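PDB 4CZW: PAN2-PAN3 deadenylation complex catalytic subunit pan2 from Neurospora crassa, which shortens mRNA poly(A) tails from the 3' end, releasing 5'-AMP, as the catalytic subunit of the PAN2-PAN3 deadenylation complex. Local coordinates for residues A443-F448 against I605-T610; I474-V479 against T601-E606. One frame throughout, in Å; residues are numbered along the deposited sequence.

Contact 1 (A443-F448 against I605-T610); sequences AIDTEF and IEDAQT
This contact lies at the presumed catalytic centre of the exonuclease domain, an RNase H-like fold of the DEDD class, where central strand 441-451 meets helix 604-623. The two short segments run in roughly opposing directions, 144° between their axes, and come as close as 6.9 Å. At the closest point A608 has only a methyl group to put against the strand, and I444 is its nearest neighbour along the backbone. Its CB lies between the two strand side chains that point at the helix: A443 CB and D445 CB are each 4.2 Å from A608 CB. A443 CB also sits 3.5 Å from A608 O, so the methyl rests on the helix backbone as well.

D445 turns its chain with CG anti to the backbone N (chi1 -175°), which carries the carboxylate past A608 toward D607, the residue before it in the helix. There OD2 of D445 comes 3.2 Å from D607 CB. The two carboxylates cross obliquely with nearly parallel planes (17° apart), and D445 OD2 lies 3.8 Å from D607 OD2. A like-charged pair held this close suits a metal site: by similarity D445, E447, D607 and D554 bind the catalytic divalent cations, which would be expected to offset the repulsion. D554 comes in from helix 551-558 and also accepts a hydrogen bond from T446 OG1. E447 swings the end of its side chain inward to join the cluster, leaving its OE2 5.0 Å from D607 OD2.

Contact 2 (I474-V479 against T601-E606); sequences IARASV and THDSIE
R476 reaches from strand 471-481 to the start of helix 604-623, its chain extended from CG to NE, and grips the N-cap residue of that helix end-on. Both terminal nitrogens go to one oxygen: D603 OD1 is 2.7 Å from R476 NH1 and 3.0 Å from R476 NH2. OD1 lies in the guanidinium plane, yet the donors meet it from above the carboxylate plane, the two groups being turned 72° apart. The other oxygen, D603 OD2, caps the helix, taking E606 N at 3.1 Å on its anti lone pair and I605 N more weakly. D603 is thus shared between salt bridge and cap. S604 OG sits over one guanidinium face and hydrogen-bonds to S478 OG, either hydroxyl being a possible donor. I605 CG1 packs 3.4 Å from R476 NH2. On the sheet side, D493 of strand 490-496 completes the set, forming a salt bridge with R476 NE and a hydrogen bond with S478 OG. A leucine in place of R476 would remove the guanidinium that D603 and D493 share and would probably loosen the hold on the helix start. R476 is buried, and the two aspartates probably balance its charge and keep it protonated.

Contacts 1 and 2 are both buried and join the same helix, 604-623, to neighbouring antiparallel strands of one sheet, with centres about 5 Å apart and I605 and E606 in common. The strands are stitched together by probable backbone hydrogen bonds, D445 O with S478 N and E447 O with A475 N. Place in the fold separates their chemistry. Contact 1, on the first helical turns and the central strand, combines alanine packing with acids that probably bind metal. Contact 2, at the helix start, pairs opposite charges and hydroxyls instead. The two meet where S604 N packs against E447 OE2, so the cap region borders the acidic cluster directly.

Contact 1 (A443-F448 against I605-T610)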
loop_
_atom_site.group_PDB
_atom_site.type_symbol
_atom_site.label_atom_id
_atom_site.label_comp_id
_atom_site.label_asym_id
_atom_site.label_seq_id
_atom_site.Cartn_x
_atom_site.Cartn_y
_atom_site.Cartn_z
ATOM N N ALA A 443 -8.018 -2.714 25.382
ATOM C CA ALA A 443 -9.040 -1.691 25.195
ATOM C C ALA A 443 -8.430 -0.449 24.556
ATOM O O ALA A 443 -7.403 0.049 25.014
ATOM C CB ALA A 443 -9.700 -1.344 26.519
ATOM N N ILE A 444 -9.064 0.053 23.501
ATOM C CA ILE A 444 -8.500 1.161 22.738
ATOM C C ILE A 444 -9.537 2.234 22.393
ATOM O O ILE A 444 -10.688 1.926 22.077
ATOM C CB ILE A 444 -7.835 0.645 21.435
ATOM C CG1 ILE A 444 -7.200 1.796 20.649
ATOM C CG2 ILE A 444 -8.836 -0.122 20.578
ATOM C CD1 ILE A 444 -6.509 1.361 19.377
ATOM N N ASP A 445 -9.120 3.493 22.480
ATOM C CA ASP A 445 -9.939 4.622 22.053
ATOM C C ASP A 445 -9.042 5.765 21.583
ATOM O O ASP A 445 -7.915 5.909 22.058
ATOM C CB ASP A 445 -10.855 5.094 23.185
ATOM C CG ASP A 445 -11.804 6.191 22.745
ATOM O OD1 ASP A 445 -12.343 6.097 21.622
ATOM O OD2 ASP A 445 -12.003 7.153 23.516
ATOM N N THR A 446 -9.536 6.570 20.647
ATOM C CA THR A 446 -8.739 7.657 20.086
ATOM C C THR A 446 -9.469 8.998 20.125
ATOM O O THR A 446 -10.665 9.060 20.406
ATOM C CB THR A 446 -8.337 7.363 18.625
ATOM O OG1 THR A 446 -9.509 7.322 17.802
ATOM C CG2 THR A 446 -7.598 6.035 18.522
ATOM N N GLU A 447 -8.732 10.070 19.844
ATOM C CA GLU A 447 -9.306 11.409 19.758
ATOM C C GLU A 447 -8.976 12.038 18.406
ATOM O O GLU A 447 -7.879 11.850 17.881
ATOM C CB GLU A 447 -8.795 12.294 20.897
ATOM C CG GLU A 447 -9.048 11.736 22.291
ATOM C CD GLU A 447 -10.525 11.668 22.645
ATOM O OE1 GLU A 447 -11.334 12.361 21.994
ATOM O OE2 GLU A 447 -10.874 10.919 23.581
ATOM N N PHE A 448 -9.925 12.784 17.849
ATOM C CA PHE A 448 -9.765 13.341 16.507
ATOM C C PHE A 448 -9.528 14.848 16.517
ATOM O O PHE A 448 -9.857 15.538 17.482
ATOM C CB PHE A 448 -10.997 13.043 15.645
ATOM C CG PHE A 448 -11.247 11.579 15.406
ATOM C CD1 PHE A 448 -10.269 10.634 15.668
ATOM C CD2 PHE A 448 -12.466 11.152 14.904
ATOM C CE1 PHE A 448 -10.508 9.290 15.444
ATOM C CE2 PHE A 448 -12.708 9.811 14.675
ATOM C CZ PHE A 448 -11.728 8.880 14.947
ATOM N N ILE A 605 -8.446 7.408 27.540
ATOM C CA ILE A 605 -8.136 6.343 28.488
ATOM C C ILE A 605 -9.386 5.958 29.277
ATOM O O ILE A 605 -9.677 4.775 29.460
ATOM C CB ILE A 605 -7.015 6.753 29.465
ATOM C CG1 ILE A 605 -5.718 7.031 28.703
ATOM C CG2 ILE A 605 -6.791 5.671 30.511
ATOM C CD1 ILE A 605 -4.551 7.393 29.597
ATOM N N GLU A 606 -10.124 6.966 29.733
ATOM C CA GLU A 606 -11.358 6.742 30.480
ATOM C C GLU A 606 -12.403 6.021 29.633
ATOM O O GLU A 606 -13.028 5.063 30.089
ATOM C CB GLU A 606 -11.929 8.069 30.986
ATOM C CG GLU A 606 -11.070 8.770 32.026
ATOM C CD GLU A 606 -11.704 10.053 32.530
ATOM O OE1 GLU A 606 -12.797 10.408 32.041
ATOM O OE2 GLU A 606 -11.112 10.704 33.416
ATOM N N ASP A 607 -12.585 6.487 28.401
ATOM C CA ASP A 607 -13.554 5.891 27.487
ATOM C C ASP A 607 -13.182 4.454 27.133
ATOM O O ASP A 607 -14.053 3.627 26.863
ATOM C CB ASP A 607 -13.674 6.730 26.213
ATOM C CG ASP A 607 -14.378 8.052 26.447
ATOM O OD1 ASP A 607 -14.446 8.496 27.613
ATOM O OD2 ASP A 607 -14.864 8.649 25.464
ATOM N N ALA A 608 -11.886 4.163 27.134
ATOM C CA ALA A 608 -11.412 2.807 26.886
ATOM C C ALA A 608 -11.725 1.918 28.083
ATOM O O ALA A 608 -12.162 0.778 27.926
ATOM C CB ALA A 608 -9.921 2.806 26.594
ATOM N N GLN A 609 -11.495 2.453 29.278
ATOM C CA GLN A 609 -11.803 1.748 30.516
ATOM C C GLN A 609 -13.304 1.525 30.660
ATOM O O GLN A 609 -13.740 0.495 31.174
ATOM C CB GLN A 609 -11.270 2.525 31.721
ATOM C CG GLN A 609 -9.755 2.569 31.816
ATOM C CD GLN A 609 -9.268 3.571 32.845
ATOM O OE1 GLN A 609 -9.918 4.586 33.096
ATOM N NE2 GLN A 609 -8.119 3.289 33.447
ATOM N N THR A 610 -14.087 2.499 30.205
ATOM C CA THR A 610 -15.542 2.412 30.257
ATOM C C THR A 610 -16.053 1.250 29.412
ATOM O O THR A 610 -16.881 0.457 29.864
ATOM C CB THR A 610 -16.203 3.716 29.772
ATOM O OG1 THR A 610 -15.801 4.802 30.617
ATOM C CG2 THR A 610 -17.719 3.592 29.799
#

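Contact 2 (I474-V479 against T601-E606)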
loop_
_atom_site.group_PDB
_atom_site.type_symbol
_atom_site.label_atom_id
_atom_site.label_comp_id
_atom_site.label_asym_id
_atom_site.label_seq_id
_atom_site.Cartn_x
_atom_site.Cartn_y
_atom_site.Cartn_z
ATOM N N ILE A 474 -5.819 11.315 13.719
ATOM C CA ILE A 474 -5.559 10.894 15.088
ATOM C C ILE A 474 -4.664 11.897 15.805
ATOM O O ILE A 474 -3.563 12.198 15.347
ATOM C CB ILE A 474 -4.899 9.503 15.137
ATOM C CG1 ILE A 474 -5.762 8.475 14.403
ATOM C CG2 ILE A 474 -4.664 9.075 16.578
ATOM C CD1 ILE A 474 -7.142 8.310 14.995
ATOM N N ALA A 475 -5.149 12.418 16.927
ATOM C CA ALA A 475 -4.376 13.355 17.734
ATOM C C ALA A 475 -3.911 12.685 19.021
ATOM O O ALA A 475 -2.942 13.116 19.645
ATOM C CB ALA A 475 -5.195 14.594 18.045
ATOM N N ARG A 476 -4.615 11.627 19.407
ATOM C CA ARG A 476 -4.282 10.875 20.610
ATOM C C ARG A 476 -4.780 9.439 20.495
ATOM O O ARG A 476 -5.905 9.197 20.059
ATOM C CB ARG A 476 -4.878 11.545 21.849
ATOM C CG ARG A 476 -4.582 10.820 23.151
ATOM C CD ARG A 476 -5.348 11.429 24.312
ATOM N NE ARG A 476 -5.113 10.705 25.558
ATOM C CZ ARG A 476 -5.738 10.964 26.701
ATOM N NH1 ARG A 476 -6.642 11.932 26.761
ATOM N NH2 ARG A 476 -5.462 10.253 27.786
ATOM N N ALA A 477 -3.939 8.489 20.885
ATOM C CA ALA A 477 -4.305 7.079 20.843
ATOM C C ALA A 477 -4.012 6.404 22.177
ATOM O O ALA A 477 -2.860 6.318 22.600
ATOM C CB ALA A 477 -3.569 6.374 19.715
ATOM N N SER A 478 -5.063 5.926 22.837
ATOM C CA SER A 478 -4.916 5.282 24.136
ATOM C C SER A 478 -5.258 3.799 24.071
ATOM O O SER A 478 -6.360 3.425 23.676
ATOM C CB SER A 478 -5.800 5.972 25.178
ATOM O OG SER A 478 -5.488 7.350 25.281
ATOM N N VAL A 479 -4.305 2.957 24.458
ATOM C CA VAL A 479 -4.547 1.522 24.531
ATOM C C VAL A 479 -4.368 1.044 25.970
ATOM O O VAL A 479 -3.392 1.393 26.634
ATOM C CB VAL A 479 -3.614 0.732 23.598
ATOM C CG1 VAL A 479 -4.132 -0.685 23.423
ATOM C CG2 VAL A 479 -3.512 1.420 22.248
ATOM N N THR A 601 -14.338 16.859 29.900
ATOM C CA THR A 601 -14.112 16.627 28.481
ATOM C C THR A 601 -13.634 15.196 28.263
ATOM O O THR A 601 -13.020 14.598 29.147
ATOM C CB THR A 601 -13.087 17.614 27.896
ATOM O OG1 THR A 601 -11.877 17.557 28.660
ATOM C CG2 THR A 601 -13.636 19.033 27.933
ATOM N N HIS A 602 -13.922 14.650 27.085
ATOM C CA HIS A 602 -13.649 13.245 26.801
ATOM C C HIS A 602 -12.167 12.893 26.896
ATOM O O HIS A 602 -11.313 13.574 26.329
ATOM C CB HIS A 602 -14.181 12.875 25.415
ATOM C CG HIS A 602 -15.674 12.928 25.307
ATOM N ND1 HIS A 602 -16.370 14.112 25.195
ATOM C CD2 HIS A 602 -16.602 11.943 25.301
ATOM C CE1 HIS A 602 -17.664 13.854 25.121
ATOM N NE2 HIS A 602 -17.832 12.545 25.183
ATOM N N ASP A 603 -11.876 11.823 27.629
ATOM C CA ASP A 603 -10.521 11.299 27.745
ATOM C C ASP A 603 -10.480 9.879 27.187
ATOM O O ASP A 603 -11.283 9.030 27.573
ATOM C CB ASP A 603 -10.053 11.325 29.201
ATOM C CG ASP A 603 -8.634 10.821 29.368
ATOM O OD1 ASP A 603 -7.694 11.639 29.279
ATOM O OD2 ASP A 603 -8.459 9.605 29.590
ATOM N N SER A 604 -9.543 9.628 26.277
ATOM C CA SER A 604 -9.493 8.361 25.554
ATOM C C SER A 604 -9.176 7.167 26.454
ATOM O O SER A 604 -9.586 6.044 26.166
ATOM C CB SER A 604 -8.470 8.444 24.420
ATOM O OG SER A 604 -7.205 8.860 24.904
ATOM N N ILE A 605 -8.446 7.408 27.540
ATOM C CA ILE A 605 -8.136 6.343 28.488
ATOM C C ILE A 605 -9.386 5.958 29.277
ATOM O O ILE A 605 -9.677 4.775 29.460
ATOM C CB ILE A 605 -7.015 6.753 29.465
ATOM C CG1 ILE A 605 -5.718 7.031 28.703
ATOM C CG2 ILE A 605 -6.791 5.671 30.511
ATOM C CD1 ILE A 605 -4.551 7.393 29.597
ATOM N N GLU A 606 -10.124 6.966 29.733
ATOM C CA GLU A 606 -11.358 6.742 30.480
ATOM C C GLU A 606 -12.403 6.021 29.633
ATOM O O GLU A 606 -13.028 5.063 30.089
ATOM C CB GLU A 606 -11.929 8.069 30.986
ATOM C CG GLU A 606 -11.070 8.770 32.026
ATOM C CD GLU A 606 -11.704 10.053 32.530
ATOM O OE1 GLU A 606 -12.797 10.408 32.041
ATOM O OE2 GLU A 606 -11.112 10.704 33.416
#